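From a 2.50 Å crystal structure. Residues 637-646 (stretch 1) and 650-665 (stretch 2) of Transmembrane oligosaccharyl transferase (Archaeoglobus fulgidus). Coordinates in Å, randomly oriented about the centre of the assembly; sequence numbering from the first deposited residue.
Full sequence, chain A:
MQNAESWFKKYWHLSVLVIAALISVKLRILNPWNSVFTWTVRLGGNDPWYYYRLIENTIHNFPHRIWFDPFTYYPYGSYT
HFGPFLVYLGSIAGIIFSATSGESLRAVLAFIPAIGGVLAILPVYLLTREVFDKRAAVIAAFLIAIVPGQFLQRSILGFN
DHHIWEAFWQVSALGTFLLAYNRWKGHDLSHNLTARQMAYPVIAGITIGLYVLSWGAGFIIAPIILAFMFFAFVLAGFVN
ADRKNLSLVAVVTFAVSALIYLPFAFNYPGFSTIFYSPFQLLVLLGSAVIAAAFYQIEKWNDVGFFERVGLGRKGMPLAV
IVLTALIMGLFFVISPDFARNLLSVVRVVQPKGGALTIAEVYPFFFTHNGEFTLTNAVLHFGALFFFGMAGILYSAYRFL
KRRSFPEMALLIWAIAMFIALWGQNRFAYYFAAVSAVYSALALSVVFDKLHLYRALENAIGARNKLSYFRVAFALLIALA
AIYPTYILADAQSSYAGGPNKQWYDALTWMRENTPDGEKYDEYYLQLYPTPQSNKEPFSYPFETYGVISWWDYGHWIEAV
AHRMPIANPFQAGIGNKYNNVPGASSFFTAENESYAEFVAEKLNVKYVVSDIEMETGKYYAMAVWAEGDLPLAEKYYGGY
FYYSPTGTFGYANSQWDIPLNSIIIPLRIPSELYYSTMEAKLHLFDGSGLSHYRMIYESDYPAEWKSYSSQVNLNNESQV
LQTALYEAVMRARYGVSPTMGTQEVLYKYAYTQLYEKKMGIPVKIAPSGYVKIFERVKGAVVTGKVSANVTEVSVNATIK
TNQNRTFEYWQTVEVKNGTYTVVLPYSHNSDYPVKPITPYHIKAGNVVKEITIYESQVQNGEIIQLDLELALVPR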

ATOM      1  N   TYR A 637      20.206  17.213  -1.236  1.00 42.00           N
ATOM      2  CA  TYR A 637      21.338  16.346  -0.897  1.00 38.32           C
ATOM      3  C   TYR A 637      22.703  16.873  -1.340  1.00 42.37           C
ATOM      4  O   TYR A 637      22.811  17.558  -2.359  1.00 45.80           O
ATOM      5  N   GLY A 638      23.730  16.575  -0.537  1.00 37.84           N
ATOM      6  CA  GLY A 638      25.104  16.979  -0.803  1.00 25.15           C
ATOM      7  C   GLY A 638      25.932  15.754  -1.118  1.00 34.44           C
ATOM      8  O   GLY A 638      25.552  14.959  -1.997  1.00 35.38           O
ATOM      9  N   GLY A 639      27.045  15.570  -0.399  1.00 35.53           N
ATOM     10  CA  GLY A 639      27.931  14.448  -0.673  1.00 30.85           C
ATOM     11  C   GLY A 639      28.011  13.360   0.392  1.00 38.75           C
ATOM     12  O   GLY A 639      26.999  12.798   0.828  1.00 40.79           O
ATOM     13  N   TYR A 640      29.239  13.047   0.800  1.00 37.56           N
ATOM     14  CA  TYR A 640      29.494  11.872   1.616  1.00 32.93           C
ATOM     15  C   TYR A 640      30.612  12.123   2.576  1.00 37.07           C
ATOM     16  O   TYR A 640      31.530  12.919   2.291  1.00 41.73           O
ATOM     17  N   PHE A 641      30.544  11.422   3.704  1.00 31.32           N
ATOM     18  CA  PHE A 641      31.691  11.299   4.600  1.00 33.00           C
ATOM     19  C   PHE A 641      32.525  10.115   4.134  1.00 33.84           C
ATOM     20  O   PHE A 641      31.980   9.119   3.646  1.00 36.12           O
ATOM     21  N   TYR A 642      33.836  10.208   4.300  1.00 31.09           N
ATOM     22  CA  TYR A 642      34.731   9.119   3.904  1.00 36.48           C
ATOM     23  C   TYR A 642      36.072   9.151   4.662  1.00 37.21           C
ATOM     24  O   TYR A 642      36.477  10.199   5.184  1.00 34.84           O
ATOM     25  N   TYR A 643      36.765   8.013   4.674  1.00 34.58           N
ATOM     26  CA  TYR A 643      38.176   7.955   5.064  1.00 36.96           C
ATOM     27  C   TYR A 643      39.068   7.732   3.843  1.00 42.26           C
ATOM     28  O   TYR A 643      38.833   6.821   3.038  1.00 36.29           O
ATOM     29  N   SER A 644      40.090   8.574   3.711  1.00 43.43           N
ATOM     30  CA  SER A 644      41.012   8.500   2.585  1.00 42.20           C
ATOM     31  C   SER A 644      41.865   7.245   2.718  1.00 45.32           C
ATOM     32  O   SER A 644      41.869   6.602   3.773  1.00 44.62           O
ATOM     33  N   PRO A 645      42.586   6.876   1.645  1.00 47.49           N
ATOM     34  CA  PRO A 645      43.496   5.729   1.786  1.00 48.48           C
ATOM     35  C   PRO A 645      44.653   5.970   2.768  1.00 52.44           C
ATOM     36  O   PRO A 645      45.250   4.991   3.207  1.00 52.74           O
ATOM     37  N   THR A 646      44.949   7.232   3.097  1.00 53.29           N
ATOM     38  CA  THR A 646      45.905   7.567   4.157  1.00 48.96           C
ATOM     39  C   THR A 646      45.225   7.618   5.527  1.00 51.76           C
ATOM     40  O   THR A 646      45.855   7.932   6.543  1.00 56.14           O
ATOM     41  N   GLY A 650      37.158  12.796   6.051  1.00 44.58           N
ATOM     42  CA  GLY A 650      36.770  13.958   5.285  1.00 32.18           C
ATOM     43  C   GLY A 650      35.320  13.949   4.864  1.00 36.38           C
ATOM     44  O   GLY A 650      34.623  12.925   4.971  1.00 37.34           O
ATOM     45  N   TYR A 651      34.876  15.110   4.387  1.00 38.73           N
ATOM     46  CA  TYR A 651      33.598  15.258   3.723  1.00 41.91           C
ATOM     47  C   TYR A 651      33.814  15.797   2.298  1.00 39.58           C
ATOM     48  O   TYR A 651      34.552  16.756   2.074  1.00 36.39           O
ATOM     49  N   ALA A 652      33.156  15.182   1.333  1.00 39.72           N
ATOM     50  CA  ALA A 652      33.168  15.699  -0.034  1.00 37.12           C
ATOM     51  C   ALA A 652      31.736  16.002  -0.467  1.00 43.58           C
ATOM     52  O   ALA A 652      30.851  15.166  -0.297  1.00 40.13           O
ATOM     53  N   ASN A 653      31.511  17.186  -1.032  1.00 49.14           N
ATOM     54  CA  ASN A 653      30.181  17.551  -1.508  1.00 55.67           C
ATOM     55  C   ASN A 653      29.796  16.701  -2.691  1.00 47.83           C
ATOM     56  O   ASN A 653      28.632  16.608  -3.045  1.00 46.69           O
ATOM     57  N   SER A 654      30.790  16.067  -3.295  1.00 45.85           N
ATOM     58  CA  SER A 654      30.561  15.194  -4.435  1.00 46.21           C
ATOM     59  C   SER A 654      31.497  13.999  -4.331  1.00 45.69           C
ATOM     60  O   SER A 654      32.644  14.145  -3.910  1.00 49.72           O
ATOM     61  N   GLN A 655      31.031  12.823  -4.727  1.00 45.43           N
ATOM     62  CA  GLN A 655      31.906  11.651  -4.756  1.00 49.99           C
ATOM     63  C   GLN A 655      33.142  11.828  -5.655  1.00 51.14           C
ATOM     64  O   GLN A 655      34.120  11.097  -5.516  1.00 49.44           O
ATOM     65  N   TRP A 656      33.103  12.790  -6.575  1.00 47.42           N
ATOM     66  CA  TRP A 656      34.208  12.968  -7.516  1.00 48.37           C
ATOM     67  C   TRP A 656      35.370  13.681  -6.853  1.00 49.34           C
ATOM     68  O   TRP A 656      36.448  13.789  -7.433  1.00 55.64           O
ATOM     69  N   ASP A 657      35.144  14.165  -5.632  1.00 43.66           N
ATOM     70  CA  ASP A 657      36.200  14.788  -4.836  1.00 46.38           C
ATOM     71  C   ASP A 657      36.853  13.779  -3.894  1.00 49.43           C
ATOM     72  O   ASP A 657      37.753  14.121  -3.121  1.00 50.72           O
ATOM     73  N   ILE A 658      36.381  12.537  -3.961  1.00 46.02           N
ATOM     74  CA  ILE A 658      36.832  11.481  -3.072  1.00 39.68           C
ATOM     75  C   ILE A 658      37.944  10.663  -3.744  1.00 42.24           C
ATOM     76  O   ILE A 658      37.707  10.044  -4.785  1.00 49.85           O
ATOM     77  N   PRO A 659      39.161  10.677  -3.154  1.00 41.33           N
ATOM     78  CA  PRO A 659      40.307   9.959  -3.729  1.00 45.62           C
ATOM     79  C   PRO A 659      39.921   8.514  -3.963  1.00 48.19           C
ATOM     80  O   PRO A 659      39.196   7.961  -3.130  1.00 43.88           O
ATOM     81  N   LEU A 660      40.370   7.930  -5.073  1.00 53.33           N
ATOM     82  CA  LEU A 660      40.159   6.507  -5.327  1.00 53.41           C
ATOM     83  C   LEU A 660      40.640   5.696  -4.119  1.00 52.22           C
ATOM     84  O   LEU A 660      41.546   6.128  -3.397  1.00 52.25           O
ATOM     85  N   ASN A 661      40.014   4.539  -3.905  1.00 52.16           N
ATOM     86  CA  ASN A 661      40.373   3.608  -2.831  1.00 54.39           C
ATOM     87  C   ASN A 661      40.067   4.119  -1.416  1.00 54.92           C
ATOM     88  O   ASN A 661      40.656   3.659  -0.436  1.00 56.39           O
ATOM     89  N   SER A 662      39.153   5.077  -1.319  1.00 44.60           N
ATOM     90  CA  SER A 662      38.711   5.561  -0.025  1.00 39.19           C
ATOM     91  C   SER A 662      37.678   4.599   0.524  1.00 37.45           C
ATOM     92  O   SER A 662      37.082   3.836  -0.217  1.00 38.29           O
ATOM     93  N   ILE A 663      37.439   4.620   1.820  1.00 41.46           N
ATOM     94  CA  ILE A 663      36.218   3.982   2.269  1.00 46.56           C
ATOM     95  C   ILE A 663      35.150   5.073   2.494  1.00 43.17           C
ATOM     96  O   ILE A 663      35.350   6.032   3.238  1.00 43.12           O
ATOM     97  N   ILE A 664      34.046   4.947   1.765  1.00 41.62           N
ATOM     98  CA  ILE A 664      32.997   5.964   1.740  1.00 37.84           C
ATOM     99  C   ILE A 664      31.768   5.467   2.492  1.00 39.66           C
ATOM    100  O   ILE A 664      31.268   4.370   2.222  1.00 41.88           O
ATOM    101  N   ILE A 665      31.272   6.266   3.433  1.00 36.67           N
ATOM    102  CA  ILE A 665      30.041   5.895   4.112  1.00 37.13           C
ATOM    103  C   ILE A 665      28.887   6.109   3.134  1.00 36.08           C
ATOM    104  O   ILE A 665      28.563   7.251   2.784  1.00 40.20           O
TER

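The ring of Tyr642 is sandwiched between a glycine and an isoleucine of the other stretch. Gly650 CA lies over one face, 4.2 Å from the centroid of the Tyr642 ring. Ile658 CG1 lies over the opposite face, 4.3 Å from the same centroid. Both are CH-pi contacts. Gly650 leaves room for this ring: an ideal CB there would sit 2.9 Å from Tyr642 OH, a clash.

Strand 640-643 has strand 650-652 along one edge and strand 663-664 along the other, both antiparallel to it. Tyr642 takes the p rotamer at chi1 (69°), with chi2 at -87°. Ala652 N lies at the edge of the ring, 3.8 Å from Tyr642 CE1. Tyr642 CE1 is also 3.9 Å from Ala652 CB. Tyr642 CE2 meets Pro659 CD at 4.0 Å. Its CB packs on Ile664 CG1, also at 4.0 Å.

Tyr640 is an m rotamer and points to the same face of the sheet as Ala652. Its CB touches Ile664 CG2 at 3.7 Å and Ile658 CD1 at 4.2 Å. Both isoleucines are m at chi1 and t at chi2. The ring runs out toward Gln655, and water 1 joins the two polar ends. This water is 3.2 Å from Tyr640 OH and donates to Gln655 OE1 at 3.0 Å.

Phe641 (m) and Tyr651 (t) share the other face. The edge of Tyr651 is directed toward the face of Phe641, with centroids 5.5 Å apart and planes at 62°. Phe641 CE1 also meets Tyr651 CB at 3.8 Å. On its other flank, Phe641 CB contacts Ile665 CD1 at 4.0 Å. Water 2 adds a backbone link here. It accepts from Phe641 N at 2.6 Å and donates to Ile665 O at 2.8 Å.

The Tyr651 side chain reaches back along stretch 1. Its OH accepts a nearly straight hydrogen bond from Gly639 N at 3.0 Å. Gly639 lies tight against the other stretch, with its CA 3.0 Å from Ala652 O. An ideal CB on Gly639 would clash with that oxygen at 1.6 Å.

Tyr643 (m) points to the same face as Ile663. The backbone pairs them: Tyr643 N donates to Ile663 O at 2.8 Å, and Ile663 N to Tyr643 O at 2.9 Å.

Pro645 closes the far end. Its CD lies 3.4 Å from Ser662 OG and 4.1 Å from Pro659 CB. Ser662 is an m rotamer. Its OG donates to Pro659 O at 2.9 Å, bracing the type II turn from Pro659 to Ser662.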

ATOM      1  CB  TYR A 637      21.088  14.917  -1.402  1.00 33.87           C
ATOM      2  CG  TYR A 637      19.869  14.327  -0.744  1.00 39.68           C
ATOM      3  CD1 TYR A 637      19.959  13.756   0.523  1.00 41.79           C
ATOM      4  CD2 TYR A 637      18.615  14.395  -1.352  1.00 34.50           C
ATOM      5  CE1 TYR A 637      18.841  13.236   1.156  1.00 42.39           C
ATOM      6  CE2 TYR A 637      17.487  13.868  -0.729  1.00 38.00           C
ATOM      7  CZ  TYR A 637      17.612  13.290   0.532  1.00 43.44           C
ATOM      8  OH  TYR A 637      16.524  12.762   1.186  1.00 46.43           O
ATOM      9  CB  TYR A 640      29.904  10.686   0.725  1.00 24.56           C
ATOM     10  CG  TYR A 640      28.853  10.312  -0.282  1.00 38.72           C
ATOM     11  CD1 TYR A 640      28.853  10.882  -1.559  1.00 41.05           C
ATOM     12  CD2 TYR A 640      27.842   9.417   0.045  1.00 33.22           C
ATOM     13  CE1 TYR A 640      27.887  10.558  -2.489  1.00 39.38           C
ATOM     14  CE2 TYR A 640      26.864   9.078  -0.881  1.00 39.83           C
ATOM     15  CZ  TYR A 640      26.892   9.652  -2.151  1.00 47.05           C
ATOM     16  OH  TYR A 640      25.921   9.340  -3.086  1.00 47.65           O
ATOM     17  CB  PHE A 641      31.225  11.042   6.038  1.00 28.24           C
ATOM     18  CG  PHE A 641      30.686  12.264   6.730  1.00 34.29           C
ATOM     19  CD1 PHE A 641      31.487  13.394   6.884  1.00 33.30           C
ATOM     20  CD2 PHE A 641      29.391  12.279   7.246  1.00 34.58           C
ATOM     21  CE1 PHE A 641      31.010  14.526   7.519  1.00 33.39           C
ATOM     22  CE2 PHE A 641      28.899  13.407   7.881  1.00 35.94           C
ATOM     23  CZ  PHE A 641      29.713  14.533   8.022  1.00 40.63           C
ATOM     24  CB  TYR A 642      35.027   9.227   2.407  1.00 30.09           C
ATOM     25  CG  TYR A 642      35.890  10.427   2.089  1.00 29.97           C
ATOM     26  CD1 TYR A 642      35.320  11.671   1.866  1.00 29.58           C
ATOM     27  CD2 TYR A 642      37.282  10.325   2.049  1.00 31.58           C
ATOM     28  CE1 TYR A 642      36.099  12.778   1.597  1.00 30.40           C
ATOM     29  CE2 TYR A 642      38.073  11.423   1.769  1.00 30.94           C
ATOM     30  CZ  TYR A 642      37.474  12.646   1.542  1.00 35.30           C
ATOM     31  OH  TYR A 642      38.253  13.748   1.263  1.00 36.63           O
ATOM     32  CB  TYR A 643      38.418   6.845   6.074  1.00 36.99           C
ATOM     33  CG  TYR A 643      37.636   7.054   7.329  1.00 35.64           C
ATOM     34  CD1 TYR A 643      38.199   7.696   8.431  1.00 30.71           C
ATOM     35  CD2 TYR A 643      36.315   6.646   7.406  1.00 32.74           C
ATOM     36  CE1 TYR A 643      37.458   7.895   9.597  1.00 34.15           C
ATOM     37  CE2 TYR A 643      35.572   6.850   8.546  1.00 36.54           C
ATOM     38  CZ  TYR A 643      36.144   7.466   9.636  1.00 38.29           C
ATOM     39  OH  TYR A 643      35.365   7.653  10.744  1.00 40.35           O
ATOM     40  CB  SER A 644      41.911   9.734   2.541  1.00 34.58           C
ATOM     41  OG  SER A 644      42.850   9.716   3.594  1.00 44.38           O
ATOM     42  CB  PRO A 645      44.011   5.501   0.352  1.00 41.44           C
ATOM     43  CG  PRO A 645      43.604   6.719  -0.430  1.00 43.42           C
ATOM     44  CD  PRO A 645      42.377   7.246   0.230  1.00 44.57           C
ATOM     45  CB  THR A 646      46.628   8.902   3.882  1.00 47.31           C
ATOM     46  OG1 THR A 646      45.658   9.932   3.649  1.00 54.74           O
ATOM     47  CG2 THR A 646      47.535   8.776   2.667  1.00 41.34           C
ATOM     48  CB  TYR A 651      32.686  16.202   4.514  1.00 40.70           C
ATOM     49  CG  TYR A 651      31.405  16.561   3.774  1.00 43.31           C
ATOM     50  CD1 TYR A 651      30.335  15.678   3.738  1.00 42.12           C
ATOM     51  CD2 TYR A 651      31.272  17.783   3.113  1.00 30.74           C
ATOM     52  CE1 TYR A 651      29.166  15.998   3.067  1.00 43.05           C
ATOM     53  CE2 TYR A 651      30.116  18.109   2.449  1.00 32.65           C
ATOM     54  CZ  TYR A 651      29.061  17.214   2.427  1.00 41.91           C
ATOM     55  OH  TYR A 651      27.896  17.528   1.761  1.00 44.41           O
ATOM     56  CB  ALA A 652      33.812  14.700  -0.966  1.00 27.23           C
ATOM     57  CB  ASN A 653      30.115  19.026  -1.886  1.00 64.64           C
ATOM     58  CG  ASN A 653      31.477  19.614  -2.153  1.00 73.76           C
ATOM     59  OD1 ASN A 653      32.466  18.889  -2.250  1.00 85.56           O
ATOM     60  ND2 ASN A 653      31.543  20.933  -2.269  1.00 70.82           N
ATOM     61  CB  SER A 654      30.838  15.964  -5.729  1.00 45.80           C
ATOM     62  OG  SER A 654      31.260  15.087  -6.748  1.00 52.63           O
ATOM     63  CB  GLN A 655      31.126  10.421  -5.202  1.00 49.83           C
ATOM     64  CG  GLN A 655      30.608  10.536  -6.606  1.00 63.23           C
ATOM     65  CD  GLN A 655      29.129  10.884  -6.647  1.00 77.91           C
ATOM     66  OE1 GLN A 655      28.731  12.033  -6.396  1.00 79.90           O
ATOM     67  NE2 GLN A 655      28.303   9.889  -6.962  1.00 80.58           N
ATOM     68  CB  TRP A 656      33.744  13.718  -8.769  1.00 48.90           C
ATOM     69  CG  TRP A 656      32.651  12.998  -9.461  1.00 45.99           C
ATOM     70  CD1 TRP A 656      31.315  13.297  -9.428  1.00 48.27           C
ATOM     71  CD2 TRP A 656      32.780  11.803 -10.245  1.00 45.72           C
ATOM     72  NE1 TRP A 656      30.611  12.370 -10.167  1.00 50.62           N
ATOM     73  CE2 TRP A 656      31.487  11.440 -10.672  1.00 46.36           C
ATOM     74  CE3 TRP A 656      33.867  11.006 -10.626  1.00 50.13           C
ATOM     75  CZ2 TRP A 656      31.252  10.320 -11.481  1.00 50.19           C
ATOM     76  CZ3 TRP A 656      33.636   9.895 -11.423  1.00 52.47           C
ATOM     77  CH2 TRP A 656      32.338   9.562 -11.847  1.00 53.20           C
ATOM     78  CB  ASP A 657      35.628  15.951  -4.022  1.00 56.69           C
ATOM     79  CG  ASP A 657      35.266  17.135  -4.882  1.00 69.27           C
ATOM     80  OD1 ASP A 657      36.101  17.524  -5.723  1.00 72.21           O
ATOM     81  OD2 ASP A 657      34.147  17.669  -4.721  1.00 77.86           O
ATOM     82  CB  ILE A 658      35.655  10.567  -2.676  1.00 40.18           C
ATOM     83  CG1 ILE A 658      34.599  11.360  -1.894  1.00 39.51           C
ATOM     84  CG2 ILE A 658      36.144   9.375  -1.871  1.00 34.54           C
ATOM     85  CD1 ILE A 658      33.312  10.585  -1.664  1.00 36.35           C
ATOM     86  CB  PRO A 659      41.366  10.013  -2.614  1.00 40.73           C
ATOM     87  CG  PRO A 659      41.025  11.196  -1.814  1.00 41.05           C
ATOM     88  CD  PRO A 659      39.520  11.389  -1.909  1.00 42.57           C
ATOM     89  CB  LEU A 660      40.901   6.060  -6.597  1.00 55.05           C
ATOM     90  CG  LEU A 660      40.311   6.447  -7.960  1.00 53.27           C
ATOM     91  CD1 LEU A 660      41.256   6.105  -9.124  1.00 57.07           C
ATOM     92  CD2 LEU A 660      38.975   5.783  -8.156  1.00 43.50           C
ATOM     93  CB  ASN A 661      41.839   3.171  -2.948  1.00 60.89           C
ATOM     94  CG  ASN A 661      42.161   2.563  -4.292  1.00 71.00           C
ATOM     95  OD1 ASN A 661      41.363   1.812  -4.854  1.00 71.91           O
ATOM     96  ND2 ASN A 661      43.338   2.897  -4.825  1.00 77.93           N
ATOM     97  CB  SER A 662      38.065   6.938  -0.167  1.00 38.53           C
ATOM     98  OG  SER A 662      39.039   7.944  -0.277  1.00 39.71           O
ATOM     99  CB  ILE A 663      36.437   2.913   3.409  1.00 50.23           C
ATOM    100  CG1 ILE A 663      35.536   3.158   4.604  1.00 47.51           C
ATOM    101  CG2 ILE A 663      37.904   2.737   3.778  1.00 50.01           C
ATOM    102  CD1 ILE A 663      34.209   2.491   4.432  1.00 49.01           C
ATOM    103  CB  ILE A 664      32.569   6.280   0.278  1.00 38.94           C
ATOM    104  CG1 ILE A 664      33.764   6.766  -0.549  1.00 39.46           C
ATOM    105  CG2 ILE A 664      31.427   7.299   0.247  1.00 30.82           C
ATOM    106  CD1 ILE A 664      33.529   6.738  -2.054  1.00 37.40           C
ATOM    107  CB  ILE A 665      29.822   6.684   5.414  1.00 36.07           C
ATOM    108  CG1 ILE A 665      30.875   6.292   6.449  1.00 38.67           C
ATOM    109  CG2 ILE A 665      28.407   6.443   5.968  1.00 29.08           C
ATOM    110  CD1 ILE A 665      31.048   7.311   7.565  1.00 43.59           C
TER
HETATM  111  O   HOH W   1      26.028  11.701  -5.234  1.00 60.75           O
HETATM  112  O   HOH W   2      28.505   9.768   4.044  1.00 38.48           O